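PDB 1F5M: GAF from Saccharomyces cerevisiae, which catalyses the thioredoxin-dependent reduction of the R-enantiomer of free methionine sulfoxide to methionine and so takes part in protection against oxidative stress. Local coordinates for residues B[131-136]-B[148-153]. Numbering follows the deposited sequence.
Sequences SEIVVP and IDIDCL
Glu132 leans toward the neighbouring strand, where its carboxylate meets Asp149 and Asp151, and three acidic side chains thereby gather on one face of an antiparallel hairpin. Its CG is anti to the backbone N (chi1 -172°) and the chain beyond is extended. Starting at the root, Glu132 CB lies 3.8 Å from Ile150 O, and CG comes nearer to that same oxygen. Glu132 CD comes 3.3 Å from both Asp149 OD1 and Asp151 OD1, the two oxygens lying on the same side of it. At the tip, Glu132 OE1 stands 2.5 Å from Asp149 OD1, and the two carboxylates are nearly coplanar, 16° apart. Glu132 OE2 has Asp151 OD1 as its nearest neighbour across the contact, at 3.8 Å. The Asp151 carboxylate is turned 57° from that of Glu132, and its OD2 is hydrogen-bonded to Thr129 OG1. An alanine in place of Glu132 would probably leave Asp149 OD1 without its close oxygen partner and open a gap beside the two aspartates. Val134 borders this acidic group, its CG2 3.4 Å from Asp149 OD1.

Six backbone hydrogen bonds fix the register, in reciprocal pairs at Ser131-Cys152, Ile133-Ile150 and Val135-Ile148; the shortest runs from Ile148 N to Val135 O at 2.7 Å. On the other face Ile133 and Ile150 lie side by side, Ile133 CG2 3.7 Å from Ile150 CB.

The hairpin belongs to the central antiparallel sheet of the GAF domain, strand 111-113 flanking 131-138 and strand 64-72 flanking 144-152. Helix 99-107 packs over the acidic face, where Glu132 and Asp149 both touch Cys101, while helix 160-176 lies against the face of Ile133, Val135 and Ile150 through Leu166, which meets Val135 and Ile150.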
loop_
_atom_site.group_PDB
_atom_site.type_symbol
_atom_site.label_atom_id
_atom_site.label_comp_id
_atom_site.label_asym_id
_atom_site.label_seq_id
_atom_site.Cartn_x
_atom_site.Cartn_y
_atom_site.Cartn_z
ATOM N N SER B 131 -11.141 -7.773 -15.440
ATOM C CA SER B 131 -11.935 -8.608 -14.549
ATOM C C SER B 131 -11.590 -8.209 -13.162
ATOM O O SER B 131 -10.546 -7.590 -12.952
ATOM C CB SER B 131 -11.738 -10.124 -14.781
ATOM O OG SER B 131 -10.415 -10.563 -14.645
ATOM N N GLU B 132 -12.465 -8.555 -12.210
ATOM C CA GLU B 132 -12.318 -8.116 -10.827
ATOM C C GLU B 132 -13.077 -9.000 -9.820
ATOM O O GLU B 132 -14.081 -9.665 -10.147
ATOM C CB GLU B 132 -12.833 -6.645 -10.737
ATOM C CG GLU B 132 -12.586 -5.904 -9.403
ATOM C CD GLU B 132 -12.969 -4.380 -9.404
ATOM O OE1 GLU B 132 -12.904 -3.728 -8.331
ATOM O OE2 GLU B 132 -13.327 -3.809 -10.464
ATOM N N ILE B 133 -12.564 -9.046 -8.599
ATOM C CA ILE B 133 -13.210 -9.782 -7.514
ATOM C C ILE B 133 -13.188 -8.904 -6.279
ATOM O O ILE B 133 -12.136 -8.302 -5.915
ATOM C CB ILE B 133 -12.534 -11.147 -7.230
ATOM C CG1 ILE B 133 -13.291 -11.893 -6.121
ATOM C CG2 ILE B 133 -11.073 -10.929 -6.817
ATOM C CD1 ILE B 133 -12.942 -13.365 -5.987
ATOM N N VAL B 134 -14.346 -8.779 -5.643
ATOM C CA VAL B 134 -14.445 -7.950 -4.434
ATOM C C VAL B 134 -15.132 -8.728 -3.352
ATOM O O VAL B 134 -16.235 -9.259 -3.536
ATOM C CB VAL B 134 -15.225 -6.643 -4.649
ATOM C CG1 VAL B 134 -15.159 -5.797 -3.378
ATOM C CG2 VAL B 134 -14.644 -5.889 -5.808
ATOM N N VAL B 135 -14.433 -8.832 -2.228
ATOM C CA VAL B 135 -14.912 -9.571 -1.076
ATOM C C VAL B 135 -15.142 -8.632 0.115
ATOM O O VAL B 135 -14.201 -7.932 0.606
ATOM C CB VAL B 135 -13.891 -10.670 -0.699
ATOM C CG1 VAL B 135 -14.334 -11.456 0.535
ATOM C CG2 VAL B 135 -13.659 -11.588 -1.877
ATOM N N PRO B 136 -16.384 -8.580 0.612
ATOM C CA PRO B 136 -16.641 -7.686 1.762
ATOM C C PRO B 136 -16.156 -8.221 3.121
ATOM O O PRO B 136 -16.233 -9.418 3.406
ATOM C CB PRO B 136 -18.149 -7.501 1.714
ATOM C CG PRO B 136 -18.612 -8.830 1.285
ATOM C CD PRO B 136 -17.616 -9.276 0.198
ATOM N N ILE B 148 -12.163 -6.171 0.173
ATOM C CA ILE B 148 -10.892 -6.619 -0.361
ATOM C C ILE B 148 -11.166 -6.564 -1.857
ATOM O O ILE B 148 -12.149 -7.149 -2.339
ATOM C CB ILE B 148 -10.578 -8.061 0.030
ATOM C CG1 ILE B 148 -10.636 -8.232 1.553
ATOM C CG2 ILE B 148 -9.220 -8.429 -0.494
ATOM C CD1 ILE B 148 -10.262 -9.644 2.019
ATOM N N ASP B 149 -10.294 -5.869 -2.583
ATOM C CA ASP B 149 -10.472 -5.646 -4.016
ATOM C C ASP B 149 -9.247 -6.047 -4.857
ATOM O O ASP B 149 -8.082 -5.571 -4.622
ATOM C CB ASP B 149 -10.789 -4.133 -4.206
ATOM C CG ASP B 149 -11.216 -3.745 -5.635
ATOM O OD1 ASP B 149 -11.520 -4.615 -6.479
ATOM O OD2 ASP B 149 -11.297 -2.518 -5.910
ATOM N N ILE B 150 -9.463 -6.942 -5.800
ATOM C CA ILE B 150 -8.367 -7.333 -6.713
ATOM C C ILE B 150 -8.746 -7.096 -8.163
ATOM O O ILE B 150 -9.834 -7.565 -8.604
ATOM C CB ILE B 150 -8.018 -8.817 -6.548
ATOM C CG1 ILE B 150 -7.858 -9.150 -5.064
ATOM C CG2 ILE B 150 -6.752 -9.152 -7.308
ATOM C CD1 ILE B 150 -7.386 -10.623 -4.799
ATOM N N ASP B 151 -7.881 -6.419 -8.938
ATOM C CA ASP B 151 -8.186 -6.161 -10.372
ATOM C C ASP B 151 -7.253 -7.051 -11.211
ATOM O O ASP B 151 -6.105 -7.289 -10.815
ATOM C CB ASP B 151 -7.883 -4.724 -10.828
ATOM C CG ASP B 151 -8.846 -3.702 -10.297
ATOM O OD1 ASP B 151 -9.643 -4.024 -9.412
ATOM O OD2 ASP B 151 -8.780 -2.531 -10.748
ATOM N N CYS B 152 -7.738 -7.507 -12.370
ATOM C CA CYS B 152 -6.933 -8.326 -13.293
ATOM C C CYS B 152 -6.939 -7.734 -14.692
ATOM O O CYS B 152 -7.973 -7.245 -15.164
ATOM C CB CYS B 152 -7.493 -9.774 -13.329
ATOM S SG CYS B 152 -6.668 -10.917 -14.480
ATOM N N LEU B 153 -5.818 -7.859 -15.401
ATOM C CA LEU B 153 -5.703 -7.333 -16.764
ATOM C C LEU B 153 -6.384 -8.175 -17.823
ATOM O O LEU B 153 -6.570 -7.703 -18.935
ATOM C CB LEU B 153 -4.240 -7.165 -17.158
ATOM C CG LEU B 153 -3.531 -6.080 -16.329
ATOM C CD1 LEU B 153 -2.062 -6.044 -16.708
ATOM C CD2 LEU B 153 -4.152 -4.743 -16.582
#